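Long-range contact in FACT-Spt16 (Cicer arietinum, PDB 5CE6), which is a subunit of the FACT histone chaperone complex and probably binds histones H3-H4 during transcription through its N-terminal, aminopeptidase-like domain: residues 212-221 against 243-254. Sequence-based numbering, arbitrary orientation.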
ATOM      1  N   LEU A 212      -2.237 -11.169 -11.277  1.00 16.81           N
ATOM      2  CA  LEU A 212      -0.830 -11.529 -11.433  1.00 15.51           C
ATOM      3  C   LEU A 212      -0.252 -12.024 -10.113  1.00 12.64           C
ATOM      4  O   LEU A 212       0.427 -13.054 -10.068  1.00 17.61           O
ATOM      5  CB  LEU A 212      -0.027 -10.331 -11.938  1.00 12.46           C
ATOM      6  CG  LEU A 212       1.492 -10.504 -11.976  1.00 19.05           C
ATOM      7  CD1 LEU A 212       1.857 -11.689 -12.844  1.00 16.25           C
ATOM      8  CD2 LEU A 212       2.139  -9.242 -12.511  1.00 17.91           C
ATOM      9  N   THR A 213      -0.527 -11.285  -9.042  1.00 10.81           N
ATOM     10  CA  THR A 213      -0.075 -11.667  -7.701  1.00 11.42           C
ATOM     11  C   THR A 213      -0.498 -13.093  -7.356  1.00 12.86           C
ATOM     12  O   THR A 213       0.315 -13.922  -6.912  1.00 14.08           O
ATOM     13  CB  THR A 213      -0.636 -10.692  -6.658  1.00 11.16           C
ATOM     14  OG1 THR A 213      -0.043  -9.401  -6.860  1.00 12.80           O
ATOM     15  CG2 THR A 213      -0.343 -11.158  -5.235  1.00  9.50           C
ATOM     16  N   GLY A 214      -1.775 -13.384  -7.569  1.00  9.95           N
ATOM     17  CA  GLY A 214      -2.295 -14.709  -7.293  1.00 10.92           C
ATOM     18  C   GLY A 214      -1.709 -15.764  -8.210  1.00 13.77           C
ATOM     19  O   GLY A 214      -1.418 -16.888  -7.772  1.00 13.56           O
ATOM     20  N   SER A 215      -1.532 -15.406  -9.480  1.00 14.47           N
ATOM     21  CA  SER A 215      -0.980 -16.331 -10.464  1.00 16.78           C
ATOM     22  C   SER A 215       0.454 -16.706 -10.110  1.00 15.25           C
ATOM     23  O   SER A 215       0.866 -17.860 -10.275  1.00 20.62           O
ATOM     24  CB  SER A 215      -1.012 -15.725 -11.866  1.00 28.15           C
ATOM     25  OG  SER A 215      -2.318 -15.333 -12.222  1.00 41.16           O
ATOM     26  N   VAL A 216       1.212 -15.720  -9.647  1.00 13.97           N
ATOM     27  CA  VAL A 216       2.578 -15.950  -9.208  1.00 13.09           C
ATOM     28  C   VAL A 216       2.621 -16.899  -8.003  1.00 19.00           C
ATOM     29  O   VAL A 216       3.422 -17.832  -7.969  1.00 17.22           O
ATOM     30  CB  VAL A 216       3.294 -14.618  -8.899  1.00 13.63           C
ATOM     31  CG1 VAL A 216       4.601 -14.850  -8.160  1.00 15.69           C
ATOM     32  CG2 VAL A 216       3.528 -13.849 -10.189  1.00 18.44           C
ATOM     33  N   MET A 217       1.745 -16.679  -7.027  1.00 15.00           N
ATOM     34  CA  MET A 217       1.704 -17.564  -5.859  1.00 12.11           C
ATOM     35  C   MET A 217       1.325 -18.980  -6.266  1.00 17.19           C
ATOM     36  O   MET A 217       1.976 -19.953  -5.876  1.00 14.36           O
ATOM     37  CB  MET A 217       0.713 -17.049  -4.807  1.00 10.20           C
ATOM     38  CG  MET A 217       0.581 -17.974  -3.597  1.00 11.93           C
ATOM     39  SD  MET A 217       2.072 -18.005  -2.587  1.00 13.09           S
ATOM     40  CE  MET A 217       1.910 -16.466  -1.711  1.00 11.62           C
ATOM     41  N   LYS A 218       0.270 -19.096  -7.060  1.00 13.98           N
ATOM     42  CA  LYS A 218      -0.251 -20.407  -7.421  1.00 16.25           C
ATOM     43  C   LYS A 218       0.650 -21.158  -8.398  1.00 16.94           C
ATOM     44  O   LYS A 218       0.945 -22.345  -8.204  1.00 18.59           O
ATOM     45  CB  LYS A 218      -1.652 -20.279  -8.025  1.00 16.99           C
ATOM     46  CG  LYS A 218      -2.395 -21.609  -8.112  1.00 28.20           C
ATOM     47  CD  LYS A 218      -3.617 -21.511  -9.012  1.00 39.41           C
ATOM     48  CE  LYS A 218      -4.343 -22.847  -9.129  1.00 49.60           C
ATOM     49  NZ  LYS A 218      -5.160 -23.153  -7.917  1.00 57.05           N
ATOM     50  N   ASN A 219       1.086 -20.468  -9.446  1.00 22.84           N
ATOM     51  CA  ASN A 219       1.750 -21.136 -10.558  1.00 21.11           C
ATOM     52  C   ASN A 219       3.270 -21.108 -10.503  1.00 21.42           C
ATOM     53  O   ASN A 219       3.930 -21.856 -11.224  1.00 28.10           O
ATOM     54  CB  ASN A 219       1.257 -20.570 -11.891  1.00 19.17           C
ATOM     55  CG  ASN A 219      -0.235 -20.746 -12.072  1.00 29.56           C
ATOM     56  OD1 ASN A 219      -0.787 -21.805 -11.772  1.00 28.20           O
ATOM     57  ND2 ASN A 219      -0.897 -19.705 -12.558  1.00 29.76           N
ATOM     58  N   PHE A 220       3.832 -20.245  -9.668  1.00 15.21           N
ATOM     59  CA  PHE A 220       5.266 -20.320  -9.439  1.00 16.50           C
ATOM     60  C   PHE A 220       5.622 -20.753  -8.023  1.00 19.80           C
ATOM     61  O   PHE A 220       6.286 -21.776  -7.830  1.00 19.54           O
ATOM     62  CB  PHE A 220       5.994 -19.019  -9.781  1.00 19.28           C
ATOM     63  CG  PHE A 220       7.450 -19.067  -9.425  1.00 19.50           C
ATOM     64  CD1 PHE A 220       8.324 -19.834 -10.184  1.00 25.41           C
ATOM     65  CD2 PHE A 220       7.934 -18.402  -8.312  1.00 18.86           C
ATOM     66  CE1 PHE A 220       9.656 -19.913  -9.856  1.00 24.01           C
ATOM     67  CE2 PHE A 220       9.272 -18.477  -7.977  1.00 21.02           C
ATOM     68  CZ  PHE A 220      10.133 -19.236  -8.750  1.00 22.93           C
ATOM     69  N   VAL A 221       5.196 -19.972  -7.033  1.00 17.65           N
ATOM     70  CA  VAL A 221       5.636 -20.214  -5.659  1.00 12.92           C
ATOM     71  C   VAL A 221       5.268 -21.601  -5.147  1.00 15.45           C
ATOM     72  O   VAL A 221       6.126 -22.325  -4.651  1.00 16.25           O
ATOM     73  CB  VAL A 221       5.141 -19.136  -4.677  1.00 12.73           C
ATOM     74  CG1 VAL A 221       5.611 -19.458  -3.260  1.00 15.51           C
ATOM     75  CG2 VAL A 221       5.656 -17.765  -5.105  1.00 14.74           C
ATOM     76  N   GLU A 243      13.879 -15.056  -7.500  1.00 15.25           N
ATOM     77  CA  GLU A 243      13.230 -15.836  -8.549  1.00 19.03           C
ATOM     78  C   GLU A 243      11.765 -15.432  -8.700  1.00 18.82           C
ATOM     79  O   GLU A 243      11.228 -15.413  -9.814  1.00 20.10           O
ATOM     80  CB  GLU A 243      13.329 -17.332  -8.241  1.00 17.09           C
ATOM     81  CG  GLU A 243      14.731 -17.889  -8.296  1.00 21.03           C
ATOM     82  CD  GLU A 243      15.311 -17.850  -9.690  1.00 40.26           C
ATOM     83  OE1 GLU A 243      14.645 -18.357 -10.622  1.00 41.15           O
ATOM     84  OE2 GLU A 243      16.427 -17.310  -9.852  1.00 48.64           O
ATOM     85  N   THR A 244      11.133 -15.102  -7.577  1.00 15.09           N
ATOM     86  CA  THR A 244       9.734 -14.662  -7.573  1.00 16.04           C
ATOM     87  C   THR A 244       9.627 -13.277  -8.231  1.00 15.96           C
ATOM     88  O   THR A 244       8.715 -13.014  -9.025  1.00 16.40           O
ATOM     89  CB  THR A 244       9.167 -14.639  -6.145  1.00 15.23           C
ATOM     90  OG1 THR A 244       9.252 -15.956  -5.586  1.00 13.96           O
ATOM     91  CG2 THR A 244       7.705 -14.196  -6.141  1.00 15.56           C
ATOM     92  N   GLU A 245      10.572 -12.402  -7.906  1.00 12.55           N
ATOM     93  CA  GLU A 245      10.650 -11.094  -8.561  1.00 18.03           C
ATOM     94  C   GLU A 245      10.681 -11.223 -10.072  1.00 20.12           C
ATOM     95  O   GLU A 245       9.960 -10.517 -10.780  1.00 20.07           O
ATOM     96  CB  GLU A 245      11.911 -10.347  -8.130  1.00 24.22           C
ATOM     97  CG  GLU A 245      11.724  -9.371  -6.987  1.00 30.56           C
ATOM     98  CD  GLU A 245      12.909  -8.424  -6.848  1.00 44.27           C
ATOM     99  OE1 GLU A 245      13.346  -7.860  -7.874  1.00 45.29           O
ATOM    100  OE2 GLU A 245      13.401  -8.251  -5.716  1.00 56.49           O
ATOM    101  N   LYS A 246      11.543 -12.107 -10.566  1.00 19.02           N
ATOM    102  CA  LYS A 246      11.705 -12.298 -12.003  1.00 20.17           C
ATOM    103  C   LYS A 246      10.402 -12.703 -12.681  1.00 23.71           C
ATOM    104  O   LYS A 246      10.110 -12.271 -13.797  1.00 22.57           O
ATOM    105  CB  LYS A 246      12.772 -13.351 -12.283  1.00 21.82           C
ATOM    106  CG  LYS A 246      14.159 -12.908 -11.901  1.00 30.07           C
ATOM    107  CD  LYS A 246      15.210 -13.809 -12.531  1.00 39.33           C
ATOM    108  CE  LYS A 246      15.885 -14.701 -11.505  1.00 47.73           C
ATOM    109  NZ  LYS A 246      16.931 -15.571 -12.134  1.00 51.13           N
ATOM    110  N   VAL A 247       9.626 -13.537 -12.003  1.00 20.13           N
ATOM    111  CA  VAL A 247       8.356 -14.007 -12.551  1.00 17.93           C
ATOM    112  C   VAL A 247       7.315 -12.883 -12.571  1.00 17.63           C
ATOM    113  O   VAL A 247       6.531 -12.767 -13.516  1.00 21.72           O
ATOM    114  CB  VAL A 247       7.835 -15.227 -11.769  1.00 23.47           C
ATOM    115  CG1 VAL A 247       6.472 -15.621 -12.258  1.00 23.58           C
ATOM    116  CG2 VAL A 247       8.799 -16.399 -11.918  1.00 26.51           C
ATOM    117  N   ILE A 248       7.305 -12.059 -11.530  1.00 15.05           N
ATOM    118  CA  ILE A 248       6.408 -10.903 -11.495  1.00 19.39           C
ATOM    119  C   ILE A 248       6.698  -9.957 -12.656  1.00 26.85           C
ATOM    120  O   ILE A 248       5.780  -9.548 -13.375  1.00 22.94           O
ATOM    121  CB  ILE A 248       6.517 -10.136 -10.162  1.00 17.25           C
ATOM    122  CG1 ILE A 248       6.023 -11.005  -9.004  1.00 15.76           C
ATOM    123  CG2 ILE A 248       5.707  -8.853 -10.208  1.00 21.09           C
ATOM    124  CD1 ILE A 248       6.367 -10.428  -7.660  1.00 21.72           C
ATOM    125  N   LEU A 249       7.978  -9.643 -12.852  1.00 23.35           N
ATOM    126  CA  LEU A 249       8.403  -8.678 -13.872  1.00 23.86           C
ATOM    127  C   LEU A 249       8.348  -9.232 -15.294  1.00 31.82           C
ATOM    128  O   LEU A 249       8.377  -8.476 -16.268  1.00 33.72           O
ATOM    129  CB  LEU A 249       9.800  -8.140 -13.547  1.00 19.27           C
ATOM    130  CG  LEU A 249       9.893  -7.408 -12.205  1.00 23.48           C
ATOM    131  CD1 LEU A 249      11.305  -6.938 -11.941  1.00 31.03           C
ATOM    132  CD2 LEU A 249       8.933  -6.232 -12.148  1.00 27.45           C
ATOM    133  N   ASP A 250       8.276 -10.551 -15.416  1.00 29.22           N
ATOM    134  CA  ASP A 250       7.974 -11.168 -16.697  1.00 37.57           C
ATOM    135  C   ASP A 250       6.789 -12.109 -16.528  1.00 36.41           C
ATOM    136  O   ASP A 250       6.946 -13.327 -16.596  1.00 37.84           O
ATOM    137  CB  ASP A 250       9.180 -11.920 -17.254  1.00 43.46           C
ATOM    138  CG  ASP A 250       8.945 -12.425 -18.661  1.00 55.02           C
ATOM    139  OD1 ASP A 250       8.032 -11.897 -19.333  1.00 60.49           O
ATOM    140  OD2 ASP A 250       9.665 -13.351 -19.089  1.00 52.19           O
ATOM    141  N   PRO A 251       5.589 -11.536 -16.322  1.00 35.96           N
ATOM    142  CA  PRO A 251       4.369 -12.293 -16.019  1.00 36.34           C
ATOM    143  C   PRO A 251       4.070 -13.369 -17.058  1.00 40.06           C
ATOM    144  O   PRO A 251       3.282 -14.279 -16.797  1.00 38.18           O
ATOM    145  CB  PRO A 251       3.282 -11.214 -16.027  1.00 33.62           C
ATOM    146  CG  PRO A 251       3.845 -10.083 -16.789  1.00 37.68           C
ATOM    147  CD  PRO A 251       5.307 -10.101 -16.497  1.00 33.58           C
ATOM    148  N   ALA A 252       4.696 -13.252 -18.227  1.00 42.55           N
ATOM    149  CA  ALA A 252       4.691 -14.308 -19.232  1.00 46.81           C
ATOM    150  C   ALA A 252       5.155 -15.632 -18.627  1.00 51.30           C
ATOM    151  O   ALA A 252       4.612 -16.694 -18.946  1.00 54.09           O
ATOM    152  CB  ALA A 252       5.590 -13.925 -20.368  1.00 46.98           C
ATOM    153  N   LYS A 253       6.156 -15.558 -17.749  1.00 44.22           N
ATOM    154  CA  LYS A 253       6.681 -16.734 -17.055  1.00 39.98           C
ATOM    155  C   LYS A 253       5.614 -17.520 -16.289  1.00 41.95           C
ATOM    156  O   LYS A 253       5.855 -18.655 -15.869  1.00 44.48           O
ATOM    157  CB  LYS A 253       7.838 -16.350 -16.123  1.00 37.35           C
ATOM    158  CG  LYS A 253       9.118 -15.946 -16.844  1.00 39.33           C
ATOM    159  CD  LYS A 253      10.348 -16.272 -16.009  1.00 42.85           C
ATOM    160  CE  LYS A 253      11.626 -16.197 -16.837  1.00 49.45           C
ATOM    161  NZ  LYS A 253      12.793 -16.710 -16.065  1.00 52.42           N
ATOM    162  N   VAL A 254       4.444 -16.914 -16.095  1.00 33.44           N
ATOM    163  CA  VAL A 254       3.290 -17.636 -15.562  1.00 34.59           C
ATOM    164  C   VAL A 254       2.037 -17.437 -16.414  1.00 44.39           C
ATOM    165  O   VAL A 254       0.921 -17.557 -15.909  1.00 48.24           O
ATOM    166  CB  VAL A 254       2.971 -17.259 -14.092  1.00 27.49           C
ATOM    167  CG1 VAL A 254       3.951 -17.922 -13.146  1.00 28.34           C
ATOM    168  CG2 VAL A 254       2.946 -15.744 -13.905  1.00 30.85           C
TER
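Phe220, its CG turned opposite the backbone N (chi1 175°), carries its ring across to the end of helix 237-249, where Val247 points CG2 away from its own carbonyl carbon and over one ring face, off-centre toward the rim. This CH-pi contact measures 4.0 Å from Val247 CG2 to the centroid of the Phe220 ring, 15° off the normal. Thr244 OG1 meets the ring edge in plane, 3.5 Å from Phe220 CE2; the Thr244 hydroxyl is hydrogen-bonded to Leu240 O one turn earlier. One turn before Phe220, Val216 divides its branches: CG1 lies 3.8 Å from Thr244 CG2, while CG2 packs 4.0 Å from both Val247 CG1 and Ile248 CG1. Past the helix end, 251-253 brings Val254 CG1 against Asn219 CB and Phe220 CB. Leu212 CD1 presses on Pro251 CB at 3.5 Å. No hydrogen bond crosses this apolar interface. Near Phe220, a wider pi-type turn lets Val216 O accept from both Phe220 N and Val221 N. The axes of 212-221 and 243-249 approach to 10.1 Å, their N-to-C directions 130° apart, nearer antiparallel than parallel, within the M24 aminopeptidase-like region. Leu212 and Ile248 also touch strands 263-265 and 296-306, while Thr213 and Met217 pack helix 200-230 onto strand 309-319.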